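Local coordinates for avidin-related protein 2 (Gallus gallus, PDB 1WBI), which binds biotin as a member of the avidin family, each copy of the tetramer forming a beta-barrel with its own vitamin pocket, at the interface of chains A and B. Sequence-based numbering; all coordinates share one arbitrary frame. Chains: chain A/B, Avidin-related protein 2.

The interface of chains A and B. Residues chain A 75-77, 101; chain B 57, 64-65.
The hydroxyl of B:Thr64 reaches across to chain A and meets two partners at once. B:Thr64 OG1 donates to the backbone O of A:Glu75 at 2.6 Å, tilted 18° from the carbonyl plane. The A:Thr77 and B:Thr64 side chains run antiparallel alongside each other, so it is their hydroxyls that meet, A:Thr77 OG1 lying 2.7 Å from B:Thr64 OG1 in a bond whose direction is not settled. With chi1 at 70°, B:Thr64 tucks OG1 between its own backbone N and carbonyl carbon, which leaves CG2 to rest on the aliphatic CG of A:Arg101, 3.6 Å away. Beside them the B:His57 ring turns one face to the A:Glu75 carbonyl oxygen, which sits towards its rim, while A:Ser76 O and A:Thr77 OG1 lie in plane at its edge. On the same side of the ring plane the A:Glu75 carboxylate leans in past the rim, OE1 3.7 Å from CD2 of B:His57, with the two planes 52° apart. Water 1 ties this together, bonding A:Glu75 OE1 at 2.7 Å, the A:Glu75 backbone O and the amide N of B:Thr64. With an alanine in place of B:His57, a gap would probably open against the A:Glu75 carbonyl, leaving A:Ser76 O and A:Thr77 OG1 without the ring edge they border. On the far side of the turn, A:Ser76 OG bonds A:Arg101 O at 2.8 Å from above the carbonyl plane, bracing the loop before strand 77-86. Repeated by its two-fold twin, the patch helps join two barrels within the avidin-type tetramer.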
ATOM      1  N   GLU A  75     -14.931  14.744  -1.167  1.00 11.91           N
ATOM      2  CA  GLU A  75     -13.726  15.346  -0.568  1.00 12.13           C
ATOM      3  C   GLU A  75     -12.432  14.563  -0.714  1.00 12.38           C
ATOM      4  O   GLU A  75     -11.362  14.995  -0.224  1.00 12.10           O
ATOM      5  CB  GLU A  75     -13.982  15.641   0.887  1.00 12.24           C
ATOM      6  CG  GLU A  75     -15.034  16.758   1.064  1.00 15.05           C
ATOM      7  CD  GLU A  75     -14.642  18.101   0.449  1.00 19.18           C
ATOM      8  OE1 GLU A  75     -13.449  18.484   0.291  1.00 17.79           O
ATOM      9  OE2 GLU A  75     -15.606  18.815   0.079  1.00 25.03           O
ATOM     10  N   SER A  76     -12.511  13.464  -1.421  1.00 12.36           N
ATOM     11  CA  SER A  76     -11.390  12.537  -1.631  1.00 11.16           C
ATOM     12  C   SER A  76     -10.385  13.011  -2.697  1.00 11.48           C
ATOM     13  O   SER A  76     -10.720  13.816  -3.580  1.00 11.06           O
ATOM     14  CB  SER A  76     -11.963  11.169  -2.083  0.50 11.38           C
ATOM     15  OG  SER A  76     -10.986  10.149  -2.335  0.50  9.11           O
ATOM     16  N   THR A  77      -9.145  12.474  -2.616  1.00 10.20           N
ATOM     17  CA  THR A  77      -8.178  12.599  -3.683  1.00 10.10           C
ATOM     18  C   THR A  77      -7.564  11.220  -3.888  1.00  8.98           C
ATOM     19  O   THR A  77      -7.382  10.490  -2.899  1.00 10.19           O
ATOM     20  CB  THR A  77      -7.058  13.558  -3.263  1.00 10.49           C
ATOM     21  OG1 THR A  77      -7.640  14.854  -2.933  1.00  9.81           O
ATOM     22  CG2 THR A  77      -6.024  13.721  -4.340  1.00 11.86           C
ATOM     23  N   ARG A 101      -7.294   8.659  -0.756  1.00  9.74           N
ATOM     24  CA  ARG A 101      -7.456   9.324   0.511  1.00  9.90           C
ATOM     25  C   ARG A 101      -8.877   9.792   0.761  1.00 11.36           C
ATOM     26  O   ARG A 101      -9.429  10.562  -0.025  1.00 12.02           O
ATOM     27  CB  ARG A 101      -6.514  10.536   0.611  1.00 10.51           C
ATOM     28  CG  ARG A 101      -6.713  11.373   1.885  1.00 10.25           C
ATOM     29  CD  ARG A 101      -6.183  10.684   3.081  1.00 10.40           C
ATOM     30  NE  ARG A 101      -6.619  11.252   4.324  1.00 11.01           N
ATOM     31  CZ  ARG A 101      -5.942  11.238   5.459  1.00 11.26           C
ATOM     32  NH1 ARG A 101      -4.721  10.727   5.509  1.00 11.66           N
ATOM     33  NH2 ARG A 101      -6.483  11.724   6.557  1.00 11.34           N
TER
ATOM     34  N   HIS B  57      -7.792  20.036  -2.571  1.00 12.72           N
ATOM     35  CA  HIS B  57      -9.130  20.655  -2.409  1.00 14.41           C
ATOM     36  C   HIS B  57      -8.938  22.021  -1.754  1.00 16.71           C
ATOM     37  O   HIS B  57      -8.012  22.204  -0.979  1.00 15.83           O
ATOM     38  CB  HIS B  57     -10.016  19.753  -1.556  1.00 13.87           C
ATOM     39  CG  HIS B  57     -10.558  18.572  -2.304  1.00 14.56           C
ATOM     40  ND1 HIS B  57      -9.871  17.388  -2.483  1.00 16.89           N
ATOM     41  CD2 HIS B  57     -11.734  18.417  -2.938  1.00 11.54           C
ATOM     42  CE1 HIS B  57     -10.621  16.557  -3.194  1.00 10.85           C
ATOM     43  NE2 HIS B  57     -11.753  17.160  -3.481  1.00 18.61           N
ATOM     44  N   THR B  64      -7.990  17.337   1.635  1.00 11.09           N
ATOM     45  CA  THR B  64      -7.127  16.291   1.069  1.00 10.82           C
ATOM     46  C   THR B  64      -6.399  16.842  -0.166  1.00 11.32           C
ATOM     47  O   THR B  64      -6.765  17.850  -0.787  1.00 11.33           O
ATOM     48  CB  THR B  64      -7.907  15.001   0.681  1.00  9.65           C
ATOM     49  OG1 THR B  64      -8.748  15.243  -0.457  1.00 10.58           O
ATOM     50  CG2 THR B  64      -8.665  14.445   1.867  1.00  9.20           C
ATOM     51  N   PHE B  65      -5.314  16.155  -0.521  1.00 10.04           N
ATOM     52  CA  PHE B  65      -4.487  16.582  -1.652  1.00  9.68           C
ATOM     53  C   PHE B  65      -3.610  15.416  -2.097  1.00  8.49           C
ATOM     54  O   PHE B  65      -3.507  14.402  -1.368  1.00 10.40           O
ATOM     55  CB  PHE B  65      -3.553  17.729  -1.218  1.00 10.20           C
ATOM     56  CG  PHE B  65      -2.593  17.324  -0.120  1.00 10.06           C
ATOM     57  CD1 PHE B  65      -1.388  16.769  -0.465  1.00 13.46           C
ATOM     58  CD2 PHE B  65      -2.912  17.440   1.221  1.00 11.74           C
ATOM     59  CE1 PHE B  65      -0.528  16.319   0.478  1.00 13.54           C
ATOM     60  CE2 PHE B  65      -2.047  16.983   2.174  1.00 11.91           C
ATOM     61  CZ  PHE B  65      -0.855  16.433   1.813  1.00 11.96           C
TER
HETATM   62  O   HOH W   1     -10.965  17.526   0.874  1.00 15.19           O